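Local coordinates for protein nucleoporin nup120 (Schizosaccharomyces pombe, PDB 4GQ2) that serves as a structural constituent of the nuclear pore complex, whose nucleoporins can also act as docking partners for passing transport factors, at residues 334-339 / 391-396; 365-370 / 374-379. All blocks are in the same frame, centred on the assembly; numbering follows the deposited sequence.

Interaction 1 (334-339 / 391-396)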
loop_
_atom_site.group_PDB
_atom_site.type_symbol
_atom_site.label_atom_id
_atom_site.label_comp_id
_atom_site.label_asym_id
_atom_site.label_seq_id
_atom_site.Cartn_x
_atom_site.Cartn_y
_atom_site.Cartn_z
ATOM N N PRO A 334 31.668 15.932 -26.336
ATOM C CA PRO A 334 32.092 14.582 -25.972
ATOM C C PRO A 334 31.430 14.076 -24.688
ATOM O O PRO A 334 31.549 14.720 -23.643
ATOM C CB PRO A 334 33.611 14.722 -25.784
ATOM C CG PRO A 334 33.877 16.191 -25.630
ATOM C CD PRO A 334 32.587 16.951 -25.796
ATOM N N PRO A 335 30.728 12.928 -24.770
ATOM C CA PRO A 335 30.074 12.329 -23.610
ATOM C C PRO A 335 31.087 11.882 -22.573
ATOM O O PRO A 335 32.227 11.568 -22.917
ATOM C CB PRO A 335 29.365 11.095 -24.194
ATOM C CG PRO A 335 29.242 11.371 -25.653
ATOM C CD PRO A 335 30.473 12.155 -25.998
ATOM N N SER A 336 30.666 11.860 -21.312
ATOM C CA SER A 336 31.475 11.303 -20.239
ATOM C C SER A 336 31.556 9.791 -20.426
ATOM O O SER A 336 30.862 9.226 -21.276
ATOM C CB SER A 336 30.845 11.625 -18.890
ATOM O OG SER A 336 30.037 12.784 -18.980
ATOM N N LEU A 337 32.403 9.141 -19.637
ATOM C CA LEU A 337 32.528 7.690 -19.681
ATOM C C LEU A 337 31.310 7.005 -19.039
ATOM O O LEU A 337 30.970 7.297 -17.889
ATOM C CB LEU A 337 33.832 7.239 -19.000
ATOM C CG LEU A 337 34.101 7.577 -17.523
ATOM C CD1 LEU A 337 34.958 6.504 -16.864
ATOM C CD2 LEU A 337 34.723 8.958 -17.340
ATOM N N PRO A 338 30.603 6.142 -19.801
ATOM C CA PRO A 338 29.783 5.149 -19.123
ATOM C C PRO A 338 30.671 4.151 -18.385
ATOM O O PRO A 338 31.828 3.962 -18.757
ATOM C CB PRO A 338 29.028 4.481 -20.273
ATOM C CG PRO A 338 28.862 5.579 -21.264
ATOM C CD PRO A 338 30.176 6.315 -21.205
ATOM N N ASP A 339 30.113 3.524 -17.356
ATOM C CA ASP A 339 30.867 2.775 -16.342
ATOM C C ASP A 339 31.928 1.770 -16.825
ATOM O O ASP A 339 33.107 2.118 -16.929
ATOM C CB ASP A 339 29.884 2.101 -15.387
ATOM C CG ASP A 339 28.668 1.575 -16.103
ATOM O OD1 ASP A 339 28.783 0.522 -16.768
ATOM O OD2 ASP A 339 27.606 2.226 -16.019
ATOM N N CYS A 391 30.754 22.873 -20.816
ATOM C CA CYS A 391 29.859 21.726 -20.670
ATOM C C CYS A 391 29.795 21.191 -19.239
ATOM O O CYS A 391 30.773 20.644 -18.721
ATOM C CB CYS A 391 30.250 20.608 -21.640
ATOM S SG CYS A 391 29.927 20.997 -23.373
ATOM N N VAL A 392 28.632 21.353 -18.615
ATOM C CA VAL A 392 28.381 20.822 -17.277
ATOM C C VAL A 392 27.535 19.549 -17.391
ATOM O O VAL A 392 26.399 19.585 -17.879
ATOM C CB VAL A 392 27.685 21.866 -16.372
ATOM C CG1 VAL A 392 27.633 21.379 -14.930
ATOM C CG2 VAL A 392 28.400 23.209 -16.456
ATOM N N TRP A 393 28.105 18.434 -16.937
ATOM C CA TRP A 393 27.517 17.106 -17.131
ATOM C C TRP A 393 26.929 16.515 -15.881
ATOM O O TRP A 393 27.433 16.740 -14.779
ATOM C CB TRP A 393 28.565 16.147 -17.690
ATOM C CG TRP A 393 28.954 16.424 -19.119
ATOM C CD1 TRP A 393 29.952 17.279 -19.578
ATOM C CD2 TRP A 393 28.358 15.850 -20.333
ATOM N NE1 TRP A 393 30.010 17.273 -20.948
ATOM C CE2 TRP A 393 29.083 16.440 -21.464
ATOM C CE3 TRP A 393 27.335 14.942 -20.588
ATOM C CZ2 TRP A 393 28.781 16.122 -22.776
ATOM C CZ3 TRP A 393 27.042 14.627 -21.918
ATOM C CH2 TRP A 393 27.749 15.205 -22.984
ATOM N N SER A 394 25.858 15.742 -16.052
ATOM C CA SER A 394 25.278 14.927 -14.976
ATOM C C SER A 394 24.780 13.574 -15.512
ATOM O O SER A 394 24.470 13.448 -16.697
ATOM C CB SER A 394 24.161 15.687 -14.252
ATOM O OG SER A 394 23.244 16.251 -15.166
ATOM N N HIS A 395 24.723 12.559 -14.653
ATOM C CA HIS A 395 24.307 11.224 -15.093
ATOM C C HIS A 395 23.617 10.429 -14.026
ATOM O O HIS A 395 23.601 10.827 -12.859
ATOM C CB HIS A 395 25.502 10.445 -15.634
ATOM C CG HIS A 395 26.508 10.063 -14.579
ATOM N ND1 HIS A 395 26.616 8.809 -14.105
ATOM C CD2 HIS A 395 27.458 10.823 -13.903
ATOM C CE1 HIS A 395 27.590 8.765 -13.176
ATOM N NE2 HIS A 395 28.105 9.999 -13.055
ATOM N N SER A 396 23.049 9.291 -14.429
ATOM C CA SER A 396 22.340 8.386 -13.528
ATOM C C SER A 396 23.154 7.132 -13.246
ATOM O O SER A 396 23.654 6.490 -14.173
ATOM C CB SER A 396 20.992 7.983 -14.129
ATOM O OG SER A 396 21.171 7.138 -15.254
#

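Interaction 2 (365-370 / 374-379)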
loop_
_atom_site.group_PDB
_atom_site.type_symbol
_atom_site.label_atom_id
_atom_site.label_comp_id
_atom_site.label_asym_id
_atom_site.label_seq_id
_atom_site.Cartn_x
_atom_site.Cartn_y
_atom_site.Cartn_z
ATOM N N ILE A 365 19.980 15.859 -23.637
ATOM C CA ILE A 365 19.731 14.645 -22.854
ATOM C C ILE A 365 20.017 13.430 -23.734
ATOM O O ILE A 365 19.542 13.350 -24.869
ATOM C CB ILE A 365 18.281 14.591 -22.309
ATOM C CG1 ILE A 365 17.944 15.879 -21.551
ATOM C CG2 ILE A 365 18.091 13.387 -21.392
ATOM C CD1 ILE A 365 16.471 16.229 -21.548
ATOM N N ILE A 366 20.799 12.498 -23.205
ATOM C CA ILE A 366 21.246 11.333 -23.957
ATOM C C ILE A 366 20.944 10.058 -23.180
ATOM O O ILE A 366 21.216 9.988 -21.983
ATOM C CB ILE A 366 22.770 11.383 -24.209
ATOM C CG1 ILE A 366 23.222 12.795 -24.609
ATOM C CG2 ILE A 366 23.172 10.354 -25.253
ATOM C CD1 ILE A 366 24.725 12.998 -24.578
ATOM N N ALA A 367 20.404 9.054 -23.875
ATOM C CA ALA A 367 20.144 7.728 -23.297
ATOM C C ALA A 367 21.071 6.666 -23.884
ATOM O O ALA A 367 21.167 6.512 -25.108
ATOM C CB ALA A 367 18.688 7.323 -23.506
ATOM N N TRP A 368 21.734 5.928 -22.998
ATOM C CA TRP A 368 22.666 4.878 -23.384
ATOM C C TRP A 368 22.144 3.526 -23.021
ATOM O O TRP A 368 21.508 3.352 -21.983
ATOM C CB TRP A 368 24.030 5.112 -22.741
ATOM C CG TRP A 368 24.653 6.396 -23.216
ATOM C CD1 TRP A 368 24.631 7.634 -22.584
ATOM C CD2 TRP A 368 25.371 6.623 -24.477
ATOM N NE1 TRP A 368 25.285 8.579 -23.335
ATOM C CE2 TRP A 368 25.754 8.041 -24.481
ATOM C CE3 TRP A 368 25.738 5.819 -25.557
ATOM C CZ2 TRP A 368 26.465 8.610 -25.532
ATOM C CZ3 TRP A 368 26.454 6.403 -26.612
ATOM C CH2 TRP A 368 26.809 7.766 -26.597
ATOM N N LYS A 369 22.441 2.554 -23.874
ATOM C CA LYS A 369 21.874 1.217 -23.783
ATOM C C LYS A 369 22.982 0.174 -23.775
ATOM O O LYS A 369 23.982 0.314 -24.482
ATOM C CB LYS A 369 20.945 0.997 -24.983
ATOM C CG LYS A 369 20.320 -0.382 -25.121
ATOM C CD LYS A 369 19.445 -0.435 -26.366
ATOM C CE LYS A 369 18.474 -1.605 -26.317
ATOM N NZ LYS A 369 17.196 -1.302 -27.035
ATOM N N SER A 370 22.800 -0.858 -22.956
ATOM C CA SER A 370 23.665 -2.028 -22.970
ATOM C C SER A 370 22.848 -3.232 -22.539
ATOM O O SER A 370 22.738 -3.526 -21.343
ATOM C CB SER A 370 24.868 -1.838 -22.044
ATOM O OG SER A 370 25.801 -2.892 -22.217
ATOM N N THR A 374 20.989 0.646 -18.610
ATOM C CA THR A 374 20.684 1.973 -19.137
ATOM C C THR A 374 21.384 3.097 -18.361
ATOM O O THR A 374 21.417 3.084 -17.129
ATOM C CB THR A 374 19.157 2.222 -19.101
ATOM O OG1 THR A 374 18.474 1.138 -19.747
ATOM C CG2 THR A 374 18.795 3.524 -19.795
ATOM N N VAL A 375 21.937 4.068 -19.089
ATOM C CA VAL A 375 22.446 5.302 -18.480
ATOM C C VAL A 375 21.868 6.531 -19.170
ATOM O O VAL A 375 21.810 6.601 -20.396
ATOM C CB VAL A 375 23.993 5.388 -18.480
ATOM C CG1 VAL A 375 24.458 6.707 -17.865
ATOM C CG2 VAL A 375 24.604 4.225 -17.708
ATOM N N ILE A 376 21.429 7.494 -18.370
ATOM C CA ILE A 376 20.969 8.773 -18.895
ATOM C C ILE A 376 21.964 9.866 -18.513
ATOM O O ILE A 376 22.403 9.943 -17.360
ATOM C CB ILE A 376 19.529 9.115 -18.428
ATOM C CG1 ILE A 376 18.488 8.359 -19.259
ATOM C CG2 ILE A 376 19.235 10.596 -18.591
ATOM C CD1 ILE A 376 18.315 6.904 -18.889
ATOM N N GLN A 377 22.319 10.694 -19.494
ATOM C CA GLN A 377 23.211 11.829 -19.273
ATOM C C GLN A 377 22.561 13.138 -19.699
ATOM O O GLN A 377 21.880 13.194 -20.727
ATOM C CB GLN A 377 24.500 11.665 -20.078
ATOM C CG GLN A 377 25.345 10.443 -19.757
ATOM C CD GLN A 377 26.548 10.328 -20.678
ATOM O OE1 GLN A 377 26.567 10.905 -21.769
ATOM N NE2 GLN A 377 27.560 9.580 -20.245
ATOM N N LYS A 378 22.783 14.186 -18.908
ATOM C CA LYS A 378 22.450 15.552 -19.303
ATOM C C LYS A 378 23.722 16.372 -19.499
ATOM O O LYS A 378 24.702 16.200 -18.766
ATOM C CB LYS A 378 21.582 16.230 -18.246
ATOM C CG LYS A 378 20.100 15.945 -18.353
ATOM C CD LYS A 378 19.324 16.739 -17.311
ATOM C CE LYS A 378 17.826 16.511 -17.450
ATOM N NZ LYS A 378 17.044 17.147 -16.354
ATOM N N CYS A 379 23.699 17.260 -20.490
ATOM C CA CYS A 379 24.771 18.227 -20.694
ATOM C C CYS A 379 24.219 19.635 -20.804
ATOM O O CYS A 379 23.413 19.932 -21.691
ATOM C CB CYS A 379 25.586 17.908 -21.950
ATOM S SG CYS A 379 26.625 19.283 -22.525
#

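Interaction 1 (334-339 / 391-396)
The indole of Trp-393 reaches up from its strand to the loop at 334-339 and makes all the close contacts. Its benzo end is the tight part: CZ2 of Trp-393 sits 3.2 Å from the carbonyl O of Pro-334, and CH2 comes within 3.8 Å of CA of Pro-335, so main-chain atoms of the prolines, not their CB, CG and CD carbons, meet that corner obliquely. Further along, OG of Ser-336 lies 3.5 Å above the indole plane, displaced toward the rim, with CD2 of Trp-393 its nearest atom at 3.7 Å. The fold here is the beta-propeller domain of Nup120: 391-395 is a sheet strand flanked by strands 373-382 and 3-11, and the loop runs between strands 324-328 and 346-354, passing over one side of that sheet. With CG anti to the carbonyl carbon (chi1 -71°), the Trp-393 ring stands up toward the loop, where its side chain also touches Ile-366 and Cys-379. The rest is loose. Pro-334 is exposed, its CD no nearer than 4.9 Å to CZ2 of Trp-393, and beyond Ser-336 the chains separate, Leu-337 lying on the solvent side and CD2 of His-395 stopping 6.0 Å from OG of Ser-336.

Interaction 2 (365-370 / 374-379)
A beta hairpin in the propeller sheet folds strand 373-382 back against strand 361-370, the two short segments running antiparallel with their axes 4.6 Å apart. Ile-366 with Gln-377 and Trp-368 with Val-375 are the hydrogen-bonded pairs. In the first, N of Ile-366 to O of Gln-377 and N of Gln-377 to O of Ile-366 are both 2.8 Å and close to straight; in the second, N of Trp-368 to O of Val-375 is 2.7 Å, while the return from N of Val-375 is longer and tilted from the carbonyl plane. On the face carrying Trp-368, the amide of Gln-377 leans across to the indole edge. OE1 of Gln-377 takes a weak, bent hydrogen bond of 3.1 Å from NE1 of Trp-368, near the ring plane, with amide and indole turned 69° apart. The extended Gln-377 chain (chi2 176°) carries the amide there, and NE2 bonds weakly to O of Ser-336. With the amide cut back to an alanine here, the indole N-H of Trp-368 and the carbonyl of Ser-336 would probably both lose a partner, and a gap would open beside the ring. On the other face the contacts across the pair are aliphatic: CG2 of Ile-365 meets CG2 of Ile-376 at 4.1 Å, and CG1 of Ile-365 lies 3.9 Å from the methylene CG of Lys-378. Ile-543 of strand 539-544 packs on all three. The backbone ladder sets the register; a weak amide–indole bond gives the N-H of buried Trp-368 an acceptor on one face, and on the other the strands meet through aliphatic carbons.

How the interactions relate
Both contacts involve one propeller sheet: interaction 2 joins two of its strands, interaction 1 lays a connecting loop against a third, strand 390-395, which lies beside 373-382. Their centres are about 8 Å apart. Interaction 2 is core: a regular hairpin, mostly buried, held by paired backbone bonds. Interaction 1 is surface, an irregular loop resting on one indole by van der Waals contact with carbonyl and hydroxyl oxygens. The sheet joins them through probable hydrogen bonds from N of Lys-378 to O of Ser-394 and from N of Ser-396 to O of Ile-376. On the Trp-368 side, Gln-377 is one link between them, touching Pro-335 and Trp-393; Pro-335 also meets Trp-368.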